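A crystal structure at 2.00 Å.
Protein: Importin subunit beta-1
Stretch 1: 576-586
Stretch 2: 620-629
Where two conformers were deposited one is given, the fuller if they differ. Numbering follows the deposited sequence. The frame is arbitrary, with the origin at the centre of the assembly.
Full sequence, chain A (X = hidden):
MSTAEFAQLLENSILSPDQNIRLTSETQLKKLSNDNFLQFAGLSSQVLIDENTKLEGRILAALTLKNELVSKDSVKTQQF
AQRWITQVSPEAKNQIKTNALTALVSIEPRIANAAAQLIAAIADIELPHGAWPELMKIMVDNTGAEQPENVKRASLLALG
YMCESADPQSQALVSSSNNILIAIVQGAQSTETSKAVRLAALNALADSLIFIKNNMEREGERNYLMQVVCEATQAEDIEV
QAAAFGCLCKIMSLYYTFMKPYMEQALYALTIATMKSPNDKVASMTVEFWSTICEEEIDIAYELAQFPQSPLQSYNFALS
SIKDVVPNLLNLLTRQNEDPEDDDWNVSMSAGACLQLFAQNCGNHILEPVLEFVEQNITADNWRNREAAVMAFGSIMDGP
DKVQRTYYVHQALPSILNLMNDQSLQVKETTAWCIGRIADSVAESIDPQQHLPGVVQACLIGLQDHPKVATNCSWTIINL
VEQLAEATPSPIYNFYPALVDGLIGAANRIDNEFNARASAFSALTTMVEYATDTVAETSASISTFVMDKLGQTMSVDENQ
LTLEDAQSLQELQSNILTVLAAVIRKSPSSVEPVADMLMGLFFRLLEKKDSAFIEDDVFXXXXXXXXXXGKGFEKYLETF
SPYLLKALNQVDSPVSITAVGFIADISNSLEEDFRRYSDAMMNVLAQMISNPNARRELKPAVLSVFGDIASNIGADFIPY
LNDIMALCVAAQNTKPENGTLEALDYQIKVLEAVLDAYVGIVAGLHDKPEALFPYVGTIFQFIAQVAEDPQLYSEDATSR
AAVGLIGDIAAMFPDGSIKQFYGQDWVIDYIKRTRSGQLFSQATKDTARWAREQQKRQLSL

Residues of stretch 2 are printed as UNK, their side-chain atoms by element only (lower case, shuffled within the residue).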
# COMPACT_ATOMS: atom_id res chain seq x y z
N ILE A 576 21.43 -14.55 -4.95
CA ILE A 576 22.65 -14.55 -5.75
C ILE A 576 22.40 -13.89 -7.10
O ILE A 576 23.18 -13.05 -7.56
CB ILE A 576 23.18 -15.98 -5.93
CG1 ILE A 576 23.65 -16.54 -4.58
CG2 ILE A 576 24.32 -16.03 -6.95
CD1 ILE A 576 23.86 -18.04 -4.59
N LEU A 577 21.32 -14.29 -7.77
CA LEU A 577 21.06 -13.78 -9.12
C LEU A 577 20.78 -12.28 -9.09
O LEU A 577 21.17 -11.55 -10.01
CB LEU A 577 19.91 -14.55 -9.76
CG LEU A 577 20.25 -16.01 -10.12
CD1 LEU A 577 19.01 -16.83 -10.35
CD2 LEU A 577 21.16 -16.08 -11.34
N THR A 578 20.12 -11.79 -8.04
CA THR A 578 19.89 -10.35 -7.92
C THR A 578 21.21 -9.59 -7.83
O THR A 578 21.46 -8.63 -8.58
CB THR A 578 19.00 -10.07 -6.70
OG1 THR A 578 17.76 -10.78 -6.85
CG2 THR A 578 18.71 -8.57 -6.54
N VAL A 579 22.10 -10.03 -6.93
CA VAL A 579 23.40 -9.37 -6.85
C VAL A 579 24.15 -9.48 -8.17
O VAL A 579 24.81 -8.54 -8.61
CB VAL A 579 24.24 -9.93 -5.69
CG1 VAL A 579 25.57 -9.18 -5.59
CG2 VAL A 579 23.48 -9.83 -4.38
N LEU A 580 24.08 -10.65 -8.81
CA LEU A 580 24.80 -10.87 -10.06
C LEU A 580 24.30 -9.94 -11.15
O LEU A 580 25.10 -9.39 -11.92
CB LEU A 580 24.65 -12.34 -10.49
CG LEU A 580 25.29 -12.76 -11.82
CD1 LEU A 580 26.78 -12.49 -11.83
CD2 LEU A 580 25.01 -14.24 -12.08
N ALA A 581 22.99 -9.74 -11.22
CA ALA A 581 22.46 -8.78 -12.18
C ALA A 581 23.01 -7.39 -11.91
O ALA A 581 23.40 -6.68 -12.85
CB ALA A 581 20.93 -8.78 -12.14
N ALA A 582 23.07 -6.99 -10.63
CA ALA A 582 23.63 -5.67 -10.32
C ALA A 582 25.10 -5.59 -10.72
O ALA A 582 25.56 -4.56 -11.24
CB ALA A 582 23.46 -5.35 -8.84
N VAL A 583 25.87 -6.66 -10.48
CA VAL A 583 27.28 -6.68 -10.85
C VAL A 583 27.43 -6.52 -12.36
O VAL A 583 28.25 -5.73 -12.84
CB VAL A 583 27.94 -7.99 -10.35
CG1 VAL A 583 29.32 -8.19 -10.98
CG2 VAL A 583 28.06 -7.97 -8.84
N ILE A 584 26.64 -7.27 -13.12
CA ILE A 584 26.75 -7.24 -14.58
C ILE A 584 26.44 -5.84 -15.09
O ILE A 584 27.17 -5.29 -15.93
CB ILE A 584 25.81 -8.29 -15.21
CG1 ILE A 584 26.34 -9.69 -14.91
CG2 ILE A 584 25.66 -8.05 -16.72
CD1 ILE A 584 25.31 -10.79 -15.13
N ARG A 585 25.37 -5.23 -14.58
CA ARG A 585 25.02 -3.89 -15.05
C ARG A 585 26.05 -2.85 -14.64
O ARG A 585 26.31 -1.91 -15.39
CB ARG A 585 23.63 -3.51 -14.52
CG ARG A 585 22.51 -4.16 -15.29
CD ARG A 585 21.23 -3.34 -15.20
NE ARG A 585 20.07 -4.16 -15.54
CZ ARG A 585 19.52 -4.23 -16.75
NH1 ARG A 585 20.01 -3.52 -17.75
NH2 ARG A 585 18.47 -5.01 -16.94
N LYS A 586 26.65 -3.00 -13.46
CA LYS A 586 27.52 -1.93 -12.96
C LYS A 586 28.83 -1.85 -13.74
O LYS A 586 29.37 -0.75 -13.92
CB LYS A 586 27.80 -2.12 -11.47
CG LYS A 586 28.51 -0.94 -10.82
CD LYS A 586 27.59 0.28 -10.74
CE LYS A 586 28.36 1.54 -10.39
NZ LYS A 586 28.99 1.46 -9.05
N UNK A 620 16.03 -11.73 -15.22
CA UNK A 620 16.63 -10.45 -14.83
C UNK A 620 18.13 -10.46 -15.09
O UNK A 620 18.69 -9.47 -15.61
c UNK A 620 14.13 -10.09 -12.12
c UNK A 620 12.49 -8.40 -12.58
c UNK A 620 13.33 -7.85 -13.52
c UNK A 620 14.57 -8.42 -13.77
c UNK A 620 14.99 -9.55 -13.07
c UNK A 620 12.89 -9.52 -11.87
o UNK A 620 11.27 -7.83 -12.34
c UNK A 620 16.35 -10.17 -13.35
N UNK A 621 18.81 -11.56 -14.78
CA UNK A 621 20.26 -11.60 -15.00
C UNK A 621 20.59 -11.70 -16.48
O UNK A 621 21.58 -11.10 -16.94
c UNK A 621 20.87 -12.77 -14.23
N UNK A 622 19.79 -12.44 -17.25
CA UNK A 622 20.00 -12.51 -18.69
C UNK A 622 19.82 -11.14 -19.30
O UNK A 622 20.60 -10.70 -20.15
c UNK A 622 18.51 -16.04 -19.32
c UNK A 622 19.06 -13.55 -19.32
c UNK A 622 19.07 -13.44 -20.84
c UNK A 622 19.45 -14.96 -18.86
N UNK A 623 18.78 -10.42 -18.87
CA UNK A 623 18.56 -9.07 -19.37
C UNK A 623 19.75 -8.17 -19.07
O UNK A 623 20.19 -7.41 -19.93
o UNK A 623 16.16 -9.28 -19.12
c UNK A 623 17.28 -8.49 -18.76
N UNK A 624 20.28 -8.24 -17.84
CA UNK A 624 21.46 -7.43 -17.52
C UNK A 624 22.63 -7.79 -18.42
O UNK A 624 23.34 -6.90 -18.93
c UNK A 624 21.85 -7.62 -16.05
N UNK A 625 22.87 -9.08 -18.63
CA UNK A 625 23.96 -9.49 -19.52
C UNK A 625 23.75 -8.97 -20.94
O UNK A 625 24.69 -8.48 -21.57
c UNK A 625 26.58 -11.04 -19.67
c UNK A 625 25.31 -11.58 -20.26
c UNK A 625 25.32 -13.10 -20.21
c UNK A 625 24.09 -11.02 -19.52
N UNK A 626 22.53 -9.07 -21.47
CA UNK A 626 22.24 -8.51 -22.79
C UNK A 626 22.53 -7.02 -22.84
O UNK A 626 23.21 -6.53 -23.76
c UNK A 626 20.78 -8.78 -23.16
N UNK A 627 22.03 -6.27 -21.85
CA UNK A 627 22.29 -4.84 -21.80
C UNK A 627 23.79 -4.55 -21.81
O UNK A 627 24.24 -3.61 -22.47
c UNK A 627 21.64 -4.23 -20.56
N UNK A 628 24.58 -5.36 -21.10
CA UNK A 628 26.01 -5.10 -21.00
C UNK A 628 26.77 -5.51 -22.26
O UNK A 628 27.72 -4.83 -22.66
o UNK A 628 26.09 -5.21 -18.59
c UNK A 628 26.58 -5.81 -19.78
N UNK A 629 26.38 -6.61 -22.91
CA UNK A 629 27.10 -7.09 -24.08
C UNK A 629 26.70 -6.37 -25.36
O UNK A 629 27.48 -6.36 -26.32
c UNK A 629 27.17 -10.97 -23.63
c UNK A 629 28.93 -9.31 -23.03
c UNK A 629 27.45 -9.53 -23.22
c UNK A 629 26.87 -8.59 -24.28
O HOH W 1 18.01 -6.80 -15.14

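Position 620 carries one carbon followed by a six-carbon ring that bears one oxygen. CA to CB points sideways, and the ring leads away from stretch 1. The backbone O lies 4.2 Å from Ala 581 CB. A phenol ring of this kind identifies Tyr 620, at chi1 m.

Position 621 has a single side-chain carbon, pointing toward stretch 1. Its CB is 4.4 Å from Leu 577 CD2, and its CA is 4.1 Å from Ala 581 CB. One carbon means alanine: Ala 621.

Position 622 has four carbons, forked at the first, with one arm two carbons long. It points away and touches nothing on stretch 1. The fork at CB gives Ile 622.

Position 623 has one carbon and then one oxygen. Its CB is 4.1 Å from Arg 585 NH2. This is Ser 623; its OG is hydrogen-bonded to a residue just outside the stretch.

Position 624 again has one carbon, pointing toward stretch 1. Its CB lies 3.6 Å from Arg 585 CG, 3.7 Å from Ala 581 O and 3.9 Å from Ile 584 CG2. It is Ala 624.

Position 625 has four carbons, forked at the second. CA to CB points away, yet one terminal carbon reaches 4.3 Å from Ile 584 CG2. The fork one carbon beyond CB gives Leu 625; the terminal carbon near Ile 584 CG2 is CD1.

Position 626 has one carbon, directed sideways, with no contact. It is Ala 626.

Position 627 also has one carbon. Its CB is 3.3 Å from Arg 585 NH1. It is Ala 627.

Position 628 has one carbon and one oxygen. The oxygen is 2.9 Å from Ile 584 O, a hydrogen bond that the side chain donates. This is Ser 628, and the oxygen is OG.

Position 629 has four carbons, forked at the second, out of reach of stretch 1. It is Leu 629.

The two helices run nearly parallel, at 7°, with axes 8.4 Å apart. Small residues allow this approach: the CA atoms of Ala 581 and Ala 621 are 4.6 Å apart. Ile 584 is the knob, seated among Ala 621, Ala 624, Leu 625 and Ser 628. Ser 628 OG adds a polar tie by donating to Ile 584 O at 2.9 Å. Arg 585 lies along the exposed margin, with Ala 624 N over one guanidinium face. Water 1 accepts from Arg 585 NH2 at 2.6 Å and donates to Tyr 620 O at 2.8 Å, bridging the helices.

Stretch 2 620-629: YAISALAASL
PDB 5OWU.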